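Local coordinates for protein CRISPR-associated endonuclease Cas1 (Thermotoga maritima, PDB 4XTK) that probably cuts double-stranded DNA as a metal-dependent endonuclease and serves CRISPR adaptive immunity against viruses, plasmids and other mobile genetic elements, at residues 150-155 and 219-224; 116-121 and 156-161; 63-68 and 83-88. All coordinates share one frame; numbering follows the deposited sequence.

Contact 1. Residues 150-155 and 219-224; sequences ELMGIE and YLHETN
Helix 148-166 turns one face toward the loop between helices 188-208 and 230-252, and the backbones come closest at Met152 and Leu220, whose CA atoms lie 6.1 Å apart. Met152 and Leu220 share the apolar contact about equally. Met152 CG is anti to the backbone N (chi1 172°), and bends at chi2 and chi3 curl the thioether over the loop. CE meets Leu220 CG at 3.4 Å and also the imidazole of the next residue, His221. Leu220 answers with a side chain whose CG is also anti to the backbone N. Its CD1 branch reaches the helix backbone, 3.9 Å from Met152 N, and packs against Leu151 CG at 4.2 Å. The CD2 branch lies alongside the aliphatic base of Glu155, 4.2 Å from CG.

The aromatic part is a CH-pi contact: Met152 CE stands over the centre of one face of the His221 ring, with SD also above that face, 4.3 Å from the ring centroid.

No hydrogen bond joins the two segments; the polar ends have partners outside them. His221 ND1 bonds to Asp233, which would help to set the ring's rotation, while Glu155 OE2 forms a salt bridge with Arg159. Glu155 OE1 and His221 NE2 remain 6.6 Å apart.

By similarity, Glu155 and His221 bind Mn(2+) together with Glu236 on helix 230-252, whose side chain touches both. This Glu-His-Glu grouping is consistent with the metal site of Cas1 nucleases, here with a methionine laid against its histidine.

Contact 2. Residues 116-121 and 156-161; sequences RSFQNM and GNAREE
Arg159 leaves helix 148-166 with CG anti to the backbone N (chi1 -175°), and its chain then bends at chi2 and chi3, directing the guanidinium back toward helix 103-127. From CB through CG and CD to NE it meets no atom of 116-121; contact starts at CZ, NH1 and NH2. At this tip, Met121 crosses it at about a right angle. NH1 lies 3.8 Å from Met121 CG, and Met121 CE stands over the centre of one guanidinium face, 4.0 Å from Arg159 CZ. NH2 has Ser117 OG at the edge of the group, near its plane; at 4.0 Å between NH2 and OG this is mere proximity, and the hydroxyl bonds instead to the carbonyl of Ile113.

One residue back, Ala158 CB meets Phe118 CE1 at 3.5 Å, approaching the ring obliquely, and Met121 CE lies 4.3 Å from the same methyl. The two helix segments run nearly parallel, 7° between directions, with axes 11.0 Å apart.

NH2 forms salt bridges with both Glu155 and Glu236, putative manganese ligands. A buried arginine paired with two acids, its flat face against a thioether, would be expected to favour their ionised forms and to offset part of their negative charge.

Contact 3. Residues 63-68 and 83-88; sequences QKRIPI and PREYLN
Arg65 ends helix 55-63 in a Schellman motif; its positive phi (59°) marks the turn, and its carbonyl faces the segment 83-88. Leu87 N donates to Arg65 O at 2.8 Å, an almost straight bond (169°) that lies in the carbonyl plane on a lone pair. Leu87 CG, anti to its own carbonyl carbon, flanks the same oxygen at 3.3 Å.

The Arg65 side chain is extended from CG to NE and runs across the backbone at Glu85, with CG 3.4 Å from Glu85 O. Glu85, itself extended, crosses it obliquely and places OE2 over one guanidinium face, 4.1 Å from Arg65 NH1. No N-H points at that oxygen.

Tyr86 adopts the crowded first torsion, CG between the backbone N and the carbonyl carbon (chi1 45°). Its CB passes 4.1 Å from Pro67 CG, and the ring edge has Pro83 O in its plane. Pro67 CB and Pro83 CD lie in van der Waals contact, 3.7 Å apart, where the strands meet the loops, and Pro83 also continues the sheet antiparallel into the second subunit.

One backbone bond and proline packing thus hold the loops, while the Arg65-Glu85 pair probably adds a loose electrostatic attraction.

From the N terminus, contact 3 comes first: it closes the short loop formed by strands 68-71 and 77-83, joining the end of helix 55-63 to the chain leading into helix 93-101. It is complete before either of the others opens. Contact 2 then starts on helix 103-127 and returns at 156-161, while contact 1 starts at 150-155 and ends at 219-224, so these two loops cross. Both use helix 148-166, and they touch mainly through Glu155, which packs on Ser117, Phe118 and Met121. Together they tie helices 103-127 and 148-166 and the 219-224 loop around the putative metal site. Contact 3 lies in the N-terminal beta region, its centre about 37 Å from that of contact 1.

Contact 1. Residues 150-155 and 219-224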
ATOM      1  N   GLU E 150      -2.004   9.632  29.176  1.00 64.83           N
ATOM      2  CA  GLU E 150      -2.067   9.111  30.529  1.00 62.24           C
ATOM      3  C   GLU E 150      -2.285   7.600  30.481  1.00 58.39           C
ATOM      4  O   GLU E 150      -1.713   6.849  31.268  1.00 52.46           O
ATOM      5  CB  GLU E 150      -3.192   9.807  31.304  1.00 63.41           C
ATOM      6  CG  GLU E 150      -3.325   9.409  32.760  1.00 76.59           C
ATOM      7  CD  GLU E 150      -4.426  10.180  33.474  1.00 92.03           C
ATOM      8  OE1 GLU E 150      -5.095  11.011  32.819  1.00 93.65           O
ATOM      9  OE2 GLU E 150      -4.622   9.952  34.688  1.00 99.01           O
ATOM     10  N   LEU E 151      -3.095   7.168  29.520  1.00 56.22           N
ATOM     11  CA  LEU E 151      -3.510   5.777  29.404  1.00 57.52           C
ATOM     12  C   LEU E 151      -2.358   4.843  29.010  1.00 60.42           C
ATOM     13  O   LEU E 151      -2.249   3.736  29.526  1.00 63.05           O
ATOM     14  CB  LEU E 151      -4.650   5.667  28.388  1.00 61.33           C
ATOM     15  CG  LEU E 151      -5.593   4.470  28.487  1.00 63.13           C
ATOM     16  CD1 LEU E 151      -6.147   4.327  29.898  1.00 66.58           C
ATOM     17  CD2 LEU E 151      -6.717   4.606  27.468  1.00 61.83           C
ATOM     18  N   MET E 152      -1.508   5.287  28.090  1.00 59.39           N
ATOM     19  CA  MET E 152      -0.325   4.514  27.718  1.00 51.48           C
ATOM     20  C   MET E 152       0.640   4.394  28.898  1.00 47.64           C
ATOM     21  O   MET E 152       1.278   3.362  29.089  1.00 46.05           O
ATOM     22  CB  MET E 152       0.390   5.149  26.520  1.00 54.53           C
ATOM     23  CG  MET E 152       1.739   4.516  26.193  1.00 56.02           C
ATOM     24  SD  MET E 152       1.641   2.774  25.694  1.00 65.51           S
ATOM     25  CE  MET E 152       0.977   3.003  24.079  1.00 75.90           C
ATOM     26  N   GLY E 153       0.741   5.455  29.692  1.00 51.36           N
ATOM     27  CA  GLY E 153       1.598   5.441  30.860  1.00 53.57           C
ATOM     28  C   GLY E 153       1.131   4.433  31.889  1.00 57.37           C
ATOM     29  O   GLY E 153       1.932   3.679  32.442  1.00 62.66           O
ATOM     30  N   ILE E 154      -0.174   4.424  32.140  1.00 55.51           N
ATOM     31  CA  ILE E 154      -0.777   3.505  33.098  1.00 57.78           C
ATOM     32  C   ILE E 154      -0.585   2.055  32.658  1.00 58.34           C
ATOM     33  O   ILE E 154      -0.274   1.187  33.473  1.00 61.83           O
ATOM     34  CB  ILE E 154      -2.278   3.803  33.279  1.00 54.92           C
ATOM     35  CG1 ILE E 154      -2.469   5.200  33.878  1.00 60.66           C
ATOM     36  CG2 ILE E 154      -2.935   2.764  34.173  1.00 48.05           C
ATOM     37  CD1 ILE E 154      -3.886   5.744  33.750  1.00 56.83           C
ATOM     38  N   GLU E 155      -0.755   1.802  31.364  1.00 51.62           N
ATOM     39  CA  GLU E 155      -0.609   0.456  30.829  1.00 57.29           C
ATOM     40  C   GLU E 155       0.828  -0.031  31.020  1.00 51.11           C
ATOM     41  O   GLU E 155       1.058  -1.136  31.518  1.00 50.49           O
ATOM     42  CB  GLU E 155      -1.014   0.419  29.350  1.00 67.56           C
ATOM     43  CG  GLU E 155      -1.459  -0.953  28.843  1.00 70.45           C
ATOM     44  CD  GLU E 155      -0.295  -1.806  28.373  1.00 74.81           C
ATOM     45  OE1 GLU E 155       0.803  -1.246  28.161  1.00 73.74           O
ATOM     46  OE2 GLU E 155      -0.477  -3.032  28.212  1.00 80.47           O
ATOM     47  N   TYR E 219      -3.661   3.693  18.179  1.00 37.71           N
ATOM     48  CA  TYR E 219      -4.600   4.381  19.062  1.00 34.07           C
ATOM     49  C   TYR E 219      -4.061   4.547  20.478  1.00 40.68           C
ATOM     50  O   TYR E 219      -3.953   5.677  20.976  1.00 45.96           O
ATOM     51  CB  TYR E 219      -5.944   3.651  19.049  1.00 34.37           C
ATOM     52  CG  TYR E 219      -6.534   3.717  17.666  1.00 41.85           C
ATOM     53  CD1 TYR E 219      -7.134   4.885  17.208  1.00 37.36           C
ATOM     54  CD2 TYR E 219      -6.419   2.646  16.785  1.00 42.85           C
ATOM     55  CE1 TYR E 219      -7.641   4.975  15.926  1.00 37.69           C
ATOM     56  CE2 TYR E 219      -6.928   2.724  15.503  1.00 44.74           C
ATOM     57  CZ  TYR E 219      -7.537   3.891  15.079  1.00 41.90           C
ATOM     58  OH  TYR E 219      -8.039   3.971  13.807  1.00 43.06           O
ATOM     59  N   LEU E 220      -3.768   3.433  21.142  1.00 42.35           N
ATOM     60  CA  LEU E 220      -3.089   3.485  22.433  1.00 49.13           C
ATOM     61  C   LEU E 220      -1.716   4.145  22.275  1.00 48.24           C
ATOM     62  O   LEU E 220      -1.347   5.033  23.045  1.00 57.91           O
ATOM     63  CB  LEU E 220      -2.946   2.086  23.038  1.00 53.31           C
ATOM     64  CG  LEU E 220      -2.322   2.093  24.438  1.00 50.96           C
ATOM     65  CD1 LEU E 220      -3.133   2.984  25.371  1.00 45.75           C
ATOM     66  CD2 LEU E 220      -2.145   0.683  25.015  1.00 47.60           C
ATOM     67  N   HIS E 221      -0.965   3.703  21.273  1.00 42.29           N
ATOM     68  CA  HIS E 221       0.283   4.363  20.908  1.00 44.74           C
ATOM     69  C   HIS E 221       0.003   5.597  20.067  1.00 52.98           C
ATOM     70  O   HIS E 221      -0.909   5.607  19.239  1.00 61.50           O
ATOM     71  CB  HIS E 221       1.202   3.407  20.150  1.00 37.23           C
ATOM     72  CG  HIS E 221       1.667   2.249  20.972  1.00 42.42           C
ATOM     73  ND1 HIS E 221       0.850   1.191  21.299  1.00 37.69           N
ATOM     74  CD2 HIS E 221       2.863   1.997  21.565  1.00 45.12           C
ATOM     75  CE1 HIS E 221       1.520   0.327  22.042  1.00 31.30           C
ATOM     76  NE2 HIS E 221       2.743   0.800  22.220  1.00 41.02           N
ATOM     77  N   GLU E 222       0.786   6.644  20.290  1.00 48.05           N
ATOM     78  CA  GLU E 222       0.666   7.856  19.498  1.00 54.01           C
ATOM     79  C   GLU E 222       0.993   7.554  18.037  1.00 51.95           C
ATOM     80  O   GLU E 222       1.960   6.853  17.746  1.00 38.91           O
ATOM     81  CB  GLU E 222       1.593   8.945  20.048  1.00 58.74           C
ATOM     82  CG  GLU E 222       1.284  10.342  19.541  1.00 70.67           C
ATOM     83  CD  GLU E 222       2.371  11.350  19.883  1.00 92.44           C
ATOM     84  OE1 GLU E 222       3.141  11.724  18.974  1.00 97.36           O
ATOM     85  OE2 GLU E 222       2.455  11.770  21.057  1.00103.83           O
ATOM     86  N   THR E 223       0.212   8.093  17.111  1.00 49.89           N
ATOM     87  CA  THR E 223       0.571   7.915  15.717  1.00 44.50           C
ATOM     88  C   THR E 223       1.503   9.070  15.393  1.00 47.74           C
ATOM     89  O   THR E 223       1.093  10.223  15.295  1.00 55.63           O
ATOM     90  CB  THR E 223      -0.652   7.900  14.773  1.00 43.97           C
ATOM     91  OG1 THR E 223      -1.500   6.796  15.106  1.00 40.98           O
ATOM     92  CG2 THR E 223      -0.215   7.761  13.311  1.00 35.44           C
ATOM     93  N   ASN E 224       2.767   8.715  15.209  1.00 45.94           N
ATOM     94  CA  ASN E 224       3.873   9.650  15.100  1.00 49.36           C
ATOM     95  C   ASN E 224       4.766   9.118  13.993  1.00 47.05           C
ATOM     96  O   ASN E 224       4.307   8.339  13.165  1.00 40.49           O
ATOM     97  CB  ASN E 224       4.629   9.828  16.425  1.00 50.02           C
ATOM     98  CG  ASN E 224       5.112   8.522  17.018  1.00 50.31           C
ATOM     99  OD1 ASN E 224       5.211   7.512  16.330  1.00 62.71           O
ATOM    100  ND2 ASN E 224       5.423   8.543  18.307  1.00 34.46           N
TER

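Contact 2. Residues 116-121 and 156-161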
ATOM      1  N   ARG E 116      -8.511  -5.122  27.744  1.00 54.34           N
ATOM      2  CA  ARG E 116      -8.242  -6.511  27.399  1.00 53.49           C
ATOM      3  C   ARG E 116      -6.831  -6.919  27.813  1.00 51.15           C
ATOM      4  O   ARG E 116      -6.628  -8.019  28.330  1.00 50.28           O
ATOM      5  CB  ARG E 116      -8.456  -6.737  25.900  1.00 60.16           C
ATOM      6  CG  ARG E 116      -9.903  -6.541  25.436  1.00 68.66           C
ATOM      7  CD  ARG E 116     -10.689  -7.853  25.460  1.00 80.92           C
ATOM      8  NE  ARG E 116     -10.013  -8.903  24.700  1.00 90.07           N
ATOM      9  CZ  ARG E 116      -9.488 -10.000  25.240  1.00 96.78           C
ATOM     10  NH1 ARG E 116      -9.567 -10.202  26.550  1.00 99.34           N
ATOM     11  NH2 ARG E 116      -8.884 -10.898  24.471  1.00 97.77           N
ATOM     12  N   SER E 117      -5.863  -6.031  27.593  1.00 45.48           N
ATOM     13  CA  SER E 117      -4.489  -6.264  28.036  1.00 49.90           C
ATOM     14  C   SER E 117      -4.420  -6.583  29.528  1.00 58.09           C
ATOM     15  O   SER E 117      -3.690  -7.482  29.951  1.00 48.19           O
ATOM     16  CB  SER E 117      -3.608  -5.049  27.736  1.00 46.18           C
ATOM     17  OG  SER E 117      -3.270  -4.987  26.364  1.00 49.96           O
ATOM     18  N   PHE E 118      -5.184  -5.839  30.320  1.00 53.02           N
ATOM     19  CA  PHE E 118      -5.185  -6.034  31.761  1.00 50.57           C
ATOM     20  C   PHE E 118      -5.798  -7.374  32.128  1.00 49.81           C
ATOM     21  O   PHE E 118      -5.287  -8.080  32.993  1.00 51.13           O
ATOM     22  CB  PHE E 118      -5.942  -4.904  32.473  1.00 53.33           C
ATOM     23  CG  PHE E 118      -5.171  -3.616  32.569  1.00 60.56           C
ATOM     24  CD1 PHE E 118      -3.955  -3.467  31.929  1.00 62.00           C
ATOM     25  CD2 PHE E 118      -5.657  -2.560  33.311  1.00 63.80           C
ATOM     26  CE1 PHE E 118      -3.246  -2.283  32.016  1.00 56.89           C
ATOM     27  CE2 PHE E 118      -4.950  -1.376  33.400  1.00 62.36           C
ATOM     28  CZ  PHE E 118      -3.743  -1.241  32.753  1.00 54.54           C
ATOM     29  N   GLN E 119      -6.897  -7.730  31.474  1.00 51.00           N
ATOM     30  CA  GLN E 119      -7.579  -8.961  31.839  1.00 56.73           C
ATOM     31  C   GLN E 119      -6.750 -10.172  31.421  1.00 50.67           C
ATOM     32  O   GLN E 119      -6.734 -11.186  32.115  1.00 50.91           O
ATOM     33  CB  GLN E 119      -8.976  -9.023  31.226  1.00 53.76           C
ATOM     34  CG  GLN E 119      -9.829 -10.131  31.829  1.00 72.30           C
ATOM     35  CD  GLN E 119      -9.869 -10.071  33.355  1.00 87.79           C
ATOM     36  OE1 GLN E 119     -10.079  -9.010  33.947  1.00 91.74           O
ATOM     37  NE2 GLN E 119      -9.647 -11.215  33.995  1.00 92.40           N
ATOM     38  N   ASN E 120      -6.042 -10.051  30.304  1.00 48.07           N
ATOM     39  CA  ASN E 120      -5.133 -11.100  29.876  1.00 47.03           C
ATOM     40  C   ASN E 120      -3.979 -11.262  30.853  1.00 51.79           C
ATOM     41  O   ASN E 120      -3.575 -12.385  31.163  1.00 55.32           O
ATOM     42  CB  ASN E 120      -4.600 -10.817  28.477  1.00 44.20           C
ATOM     43  CG  ASN E 120      -5.658 -10.989  27.411  1.00 43.96           C
ATOM     44  OD1 ASN E 120      -6.775 -11.438  27.692  1.00 44.47           O
ATOM     45  ND2 ASN E 120      -5.309 -10.650  26.176  1.00 42.32           N
ATOM     46  N   MET E 121      -3.456 -10.138  31.336  1.00 51.26           N
ATOM     47  CA  MET E 121      -2.424 -10.151  32.366  1.00 49.24           C
ATOM     48  C   MET E 121      -2.917 -10.883  33.615  1.00 52.23           C
ATOM     49  O   MET E 121      -2.230 -11.759  34.143  1.00 54.67           O
ATOM     50  CB  MET E 121      -1.991  -8.726  32.732  1.00 49.95           C
ATOM     51  CG  MET E 121      -0.991  -8.094  31.774  1.00 48.48           C
ATOM     52  SD  MET E 121      -0.335  -6.514  32.371  1.00 49.64           S
ATOM     53  CE  MET E 121      -1.203  -5.327  31.364  1.00 46.08           C
ATOM     54  N   GLY E 156       1.789   0.806  30.643  1.00 47.16           N
ATOM     55  CA  GLY E 156       3.193   0.490  30.841  1.00 44.65           C
ATOM     56  C   GLY E 156       3.531   0.136  32.280  1.00 46.10           C
ATOM     57  O   GLY E 156       4.210  -0.857  32.538  1.00 52.67           O
ATOM     58  N   ASN E 157       3.050   0.946  33.219  1.00 47.98           N
ATOM     59  CA  ASN E 157       3.311   0.712  34.631  1.00 48.98           C
ATOM     60  C   ASN E 157       2.675  -0.587  35.110  1.00 46.55           C
ATOM     61  O   ASN E 157       3.266  -1.319  35.906  1.00 47.54           O
ATOM     62  CB  ASN E 157       2.809   1.891  35.475  1.00 57.79           C
ATOM     63  CG  ASN E 157       3.557   3.180  35.185  1.00 64.42           C
ATOM     64  OD1 ASN E 157       4.724   3.162  34.790  1.00 63.66           O
ATOM     65  ND2 ASN E 157       2.890   4.309  35.389  1.00 68.75           N
ATOM     66  N   ALA E 158       1.470  -0.867  34.618  1.00 44.21           N
ATOM     67  CA  ALA E 158       0.795  -2.132  34.893  1.00 42.97           C
ATOM     68  C   ALA E 158       1.641  -3.304  34.416  1.00 42.54           C
ATOM     69  O   ALA E 158       1.799  -4.299  35.119  1.00 44.05           O
ATOM     70  CB  ALA E 158      -0.569  -2.170  34.227  1.00 43.51           C
ATOM     71  N   ARG E 159       2.178  -3.171  33.209  1.00 43.36           N
ATOM     72  CA  ARG E 159       3.024  -4.205  32.634  1.00 45.81           C
ATOM     73  C   ARG E 159       4.239  -4.465  33.528  1.00 52.21           C
ATOM     74  O   ARG E 159       4.593  -5.622  33.788  1.00 45.94           O
ATOM     75  CB  ARG E 159       3.464  -3.806  31.225  1.00 48.29           C
ATOM     76  CG  ARG E 159       4.251  -4.871  30.478  1.00 53.54           C
ATOM     77  CD  ARG E 159       3.346  -5.932  29.881  1.00 42.33           C
ATOM     78  NE  ARG E 159       2.371  -5.367  28.953  1.00 45.99           N
ATOM     79  CZ  ARG E 159       1.361  -6.051  28.422  1.00 50.28           C
ATOM     80  NH1 ARG E 159       1.191  -7.334  28.722  1.00 57.84           N
ATOM     81  NH2 ARG E 159       0.516  -5.449  27.594  1.00 51.74           N
ATOM     82  N   GLU E 160       4.860  -3.389  34.013  1.00 52.28           N
ATOM     83  CA  GLU E 160       6.071  -3.513  34.821  1.00 48.46           C
ATOM     84  C   GLU E 160       5.782  -4.216  36.147  1.00 48.73           C
ATOM     85  O   GLU E 160       6.577  -5.034  36.611  1.00 50.45           O
ATOM     86  CB  GLU E 160       6.693  -2.142  35.068  1.00 48.00           C
ATOM     87  N   GLU E 161       4.639  -3.901  36.747  1.00 43.29           N
ATOM     88  CA  GLU E 161       4.201  -4.578  37.962  1.00 45.67           C
ATOM     89  C   GLU E 161       3.887  -6.044  37.670  1.00 47.06           C
ATOM     90  O   GLU E 161       4.202  -6.944  38.456  1.00 48.57           O
ATOM     91  CB  GLU E 161       2.977  -3.875  38.553  1.00 47.55           C
ATOM     92  CG  GLU E 161       2.324  -4.616  39.695  1.00 50.12           C
ATOM     93  CD  GLU E 161       3.257  -4.789  40.873  1.00 75.33           C
ATOM     94  OE1 GLU E 161       4.154  -3.935  41.045  1.00 79.04           O
ATOM     95  OE2 GLU E 161       3.100  -5.776  41.626  1.00 68.94           O
TER

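Contact 3. Residues 63-68 and 83-88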
ATOM      1  N   GLN E  63      -9.989  -7.005 -15.886  1.00 66.96           N
ATOM      2  CA  GLN E  63     -11.322  -6.897 -16.473  1.00 65.71           C
ATOM      3  C   GLN E  63     -12.408  -7.169 -15.438  1.00 60.11           C
ATOM      4  O   GLN E  63     -13.489  -6.594 -15.493  1.00 60.09           O
ATOM      5  CB  GLN E  63     -11.474  -7.865 -17.653  1.00 78.81           C
ATOM      6  CG  GLN E  63     -10.659  -7.502 -18.892  1.00 87.31           C
ATOM      7  CD  GLN E  63     -10.640  -8.613 -19.936  1.00 90.01           C
ATOM      8  OE1 GLN E  63     -11.224  -9.678 -19.738  1.00 94.30           O
ATOM      9  NE2 GLN E  63      -9.955  -8.370 -21.048  1.00 90.34           N
ATOM     10  N   LYS E  64     -12.112  -8.056 -14.493  1.00 59.42           N
ATOM     11  CA  LYS E  64     -13.053  -8.396 -13.433  1.00 60.53           C
ATOM     12  C   LYS E  64     -12.876  -7.474 -12.227  1.00 58.21           C
ATOM     13  O   LYS E  64     -13.585  -7.599 -11.225  1.00 51.94           O
ATOM     14  CB  LYS E  64     -12.874  -9.857 -13.009  1.00 63.41           C
ATOM     15  CG  LYS E  64     -13.152 -10.868 -14.109  1.00 63.60           C
ATOM     16  CD  LYS E  64     -14.633 -10.928 -14.448  1.00 65.76           C
ATOM     17  CE  LYS E  64     -14.926 -12.007 -15.483  1.00 69.86           C
ATOM     18  NZ  LYS E  64     -16.389 -12.167 -15.741  1.00 73.47           N
ATOM     19  N   ARG E  65     -11.913  -6.561 -12.336  1.00 59.27           N
ATOM     20  CA  ARG E  65     -11.654  -5.559 -11.311  1.00 52.17           C
ATOM     21  C   ARG E  65     -11.314  -6.224  -9.973  1.00 54.00           C
ATOM     22  O   ARG E  65     -11.713  -5.759  -8.902  1.00 54.98           O
ATOM     23  CB  ARG E  65     -12.852  -4.616 -11.196  1.00 53.20           C
ATOM     24  CG  ARG E  65     -13.115  -3.882 -12.512  1.00 55.92           C
ATOM     25  CD  ARG E  65     -14.372  -3.021 -12.517  1.00 58.61           C
ATOM     26  NE  ARG E  65     -14.459  -2.273 -13.771  1.00 81.49           N
ATOM     27  CZ  ARG E  65     -15.425  -1.412 -14.079  1.00 94.41           C
ATOM     28  NH1 ARG E  65     -16.410  -1.172 -13.225  1.00103.57           N
ATOM     29  NH2 ARG E  65     -15.407  -0.787 -15.249  1.00 98.67           N
ATOM     30  N   ILE E  66     -10.557  -7.314 -10.066  1.00 49.94           N
ATOM     31  CA  ILE E  66     -10.127  -8.094  -8.911  1.00 47.36           C
ATOM     32  C   ILE E  66      -8.631  -7.972  -8.681  1.00 45.56           C
ATOM     33  O   ILE E  66      -7.836  -8.479  -9.476  1.00 46.55           O
ATOM     34  CB  ILE E  66     -10.458  -9.587  -9.085  1.00 50.42           C
ATOM     35  CG1 ILE E  66     -11.967  -9.797  -9.218  1.00 45.66           C
ATOM     36  CG2 ILE E  66      -9.870 -10.399  -7.944  1.00 42.95           C
ATOM     37  CD1 ILE E  66     -12.349 -11.208  -9.579  1.00 46.69           C
ATOM     38  N   PRO E  67      -8.232  -7.313  -7.585  1.00 45.21           N
ATOM     39  CA  PRO E  67      -6.805  -7.255  -7.283  1.00 43.46           C
ATOM     40  C   PRO E  67      -6.332  -8.564  -6.683  1.00 40.74           C
ATOM     41  O   PRO E  67      -7.131  -9.330  -6.134  1.00 41.06           O
ATOM     42  CB  PRO E  67      -6.700  -6.104  -6.278  1.00 40.91           C
ATOM     43  CG  PRO E  67      -8.087  -5.884  -5.761  1.00 40.55           C
ATOM     44  CD  PRO E  67      -9.039  -6.797  -6.476  1.00 39.32           C
ATOM     45  N   ILE E  68      -5.040  -8.827  -6.807  1.00 44.97           N
ATOM     46  CA  ILE E  68      -4.470 -10.040  -6.249  1.00 45.90           C
ATOM     47  C   ILE E  68      -3.287  -9.663  -5.365  1.00 47.30           C
ATOM     48  O   ILE E  68      -2.359  -8.971  -5.799  1.00 52.99           O
ATOM     49  CB  ILE E  68      -4.065 -11.040  -7.366  1.00 44.42           C
ATOM     50  CG1 ILE E  68      -3.365 -12.265  -6.790  1.00 45.51           C
ATOM     51  CG2 ILE E  68      -3.186 -10.384  -8.423  1.00 47.39           C
ATOM     52  CD1 ILE E  68      -3.186 -13.352  -7.820  1.00 45.44           C
ATOM     53  N   PRO E  83      -5.558  -3.658 -10.372  1.00 48.31           N
ATOM     54  CA  PRO E  83      -6.073  -3.334 -11.705  1.00 48.82           C
ATOM     55  C   PRO E  83      -6.260  -1.830 -11.817  1.00 49.27           C
ATOM     56  O   PRO E  83      -6.309  -1.156 -10.785  1.00 49.70           O
ATOM     57  CB  PRO E  83      -7.419  -4.066 -11.764  1.00 51.59           C
ATOM     58  CG  PRO E  83      -7.380  -5.059 -10.641  1.00 56.25           C
ATOM     59  CD  PRO E  83      -6.522  -4.438  -9.582  1.00 46.99           C
ATOM     60  N   ARG E  84      -6.346  -1.322 -13.040  1.00 50.49           N
ATOM     61  CA  ARG E  84      -6.609   0.089 -13.278  1.00 51.84           C
ATOM     62  C   ARG E  84      -7.763   0.552 -12.397  1.00 52.72           C
ATOM     63  O   ARG E  84      -7.595   1.451 -11.580  1.00 54.90           O
ATOM     64  CB  ARG E  84      -6.901   0.335 -14.759  1.00 54.68           C
ATOM     65  CG  ARG E  84      -7.184   1.776 -15.114  1.00 58.42           C
ATOM     66  CD  ARG E  84      -7.363   1.901 -16.612  1.00 67.87           C
ATOM     67  NE  ARG E  84      -8.079   3.106 -17.011  1.00 81.20           N
ATOM     68  CZ  ARG E  84      -9.395   3.259 -16.901  1.00 89.14           C
ATOM     69  NH1 ARG E  84     -10.134   2.282 -16.393  1.00 88.35           N
ATOM     70  NH2 ARG E  84      -9.971   4.390 -17.293  1.00 94.52           N
ATOM     71  N   GLU E  85      -8.937  -0.043 -12.568  1.00 62.36           N
ATOM     72  CA  GLU E  85      -9.982   0.105 -11.564  1.00 64.29           C
ATOM     73  C   GLU E  85     -10.312  -1.259 -10.957  1.00 59.83           C
ATOM     74  O   GLU E  85     -10.298  -2.276 -11.640  1.00 59.27           O
ATOM     75  CB  GLU E  85     -11.244   0.762 -12.144  1.00 72.69           C
ATOM     76  CG  GLU E  85     -12.456   0.648 -11.207  1.00 90.84           C
ATOM     77  CD  GLU E  85     -13.527   1.700 -11.439  1.00110.66           C
ATOM     78  OE1 GLU E  85     -13.303   2.631 -12.244  1.00126.51           O
ATOM     79  OE2 GLU E  85     -14.592   1.604 -10.790  1.00107.02           O
ATOM     80  N   TYR E  86     -10.588  -1.274  -9.660  1.00 55.01           N
ATOM     81  CA  TYR E  86     -10.921  -2.516  -8.979  1.00 58.30           C
ATOM     82  C   TYR E  86     -12.130  -2.327  -8.068  1.00 56.66           C
ATOM     83  O   TYR E  86     -12.507  -1.201  -7.758  1.00 52.77           O
ATOM     84  CB  TYR E  86      -9.712  -3.029  -8.188  1.00 52.08           C
ATOM     85  CG  TYR E  86      -8.996  -1.961  -7.390  1.00 49.98           C
ATOM     86  CD1 TYR E  86      -9.393  -1.647  -6.098  1.00 49.04           C
ATOM     87  CD2 TYR E  86      -7.920  -1.265  -7.930  1.00 50.19           C
ATOM     88  CE1 TYR E  86      -8.742  -0.675  -5.365  1.00 48.45           C
ATOM     89  CE2 TYR E  86      -7.261  -0.292  -7.203  1.00 49.83           C
ATOM     90  CZ  TYR E  86      -7.679   0.002  -5.922  1.00 49.68           C
ATOM     91  OH  TYR E  86      -7.034   0.973  -5.188  1.00 49.61           O
ATOM     92  N   LEU E  87     -12.736  -3.437  -7.659  1.00 55.73           N
ATOM     93  CA  LEU E  87     -13.863  -3.421  -6.733  1.00 53.85           C
ATOM     94  C   LEU E  87     -13.492  -2.697  -5.446  1.00 55.96           C
ATOM     95  O   LEU E  87     -12.331  -2.730  -5.036  1.00 50.79           O
ATOM     96  CB  LEU E  87     -14.306  -4.846  -6.412  1.00 55.42           C
ATOM     97  CG  LEU E  87     -14.730  -5.692  -7.610  1.00 63.20           C
ATOM     98  CD1 LEU E  87     -14.847  -7.149  -7.207  1.00 61.20           C
ATOM     99  CD2 LEU E  87     -16.040  -5.188  -8.172  1.00 61.60           C
ATOM    100  N   ASN E  88     -14.472  -2.052  -4.814  1.00 61.22           N
ATOM    101  CA  ASN E  88     -14.236  -1.310  -3.575  1.00 55.51           C
ATOM    102  C   ASN E  88     -13.528  -2.206  -2.573  1.00 51.72           C
ATOM    103  O   ASN E  88     -14.003  -3.296  -2.259  1.00 61.44           O
ATOM    104  CB  ASN E  88     -15.561  -0.789  -2.999  1.00 58.45           C
ATOM    105  CG  ASN E  88     -15.375   0.081  -1.756  1.00 65.17           C
ATOM    106  OD1 ASN E  88     -14.395  -0.047  -1.018  1.00 60.52           O
ATOM    107  ND2 ASN E  88     -16.321   0.986  -1.530  1.00 74.14           N
TER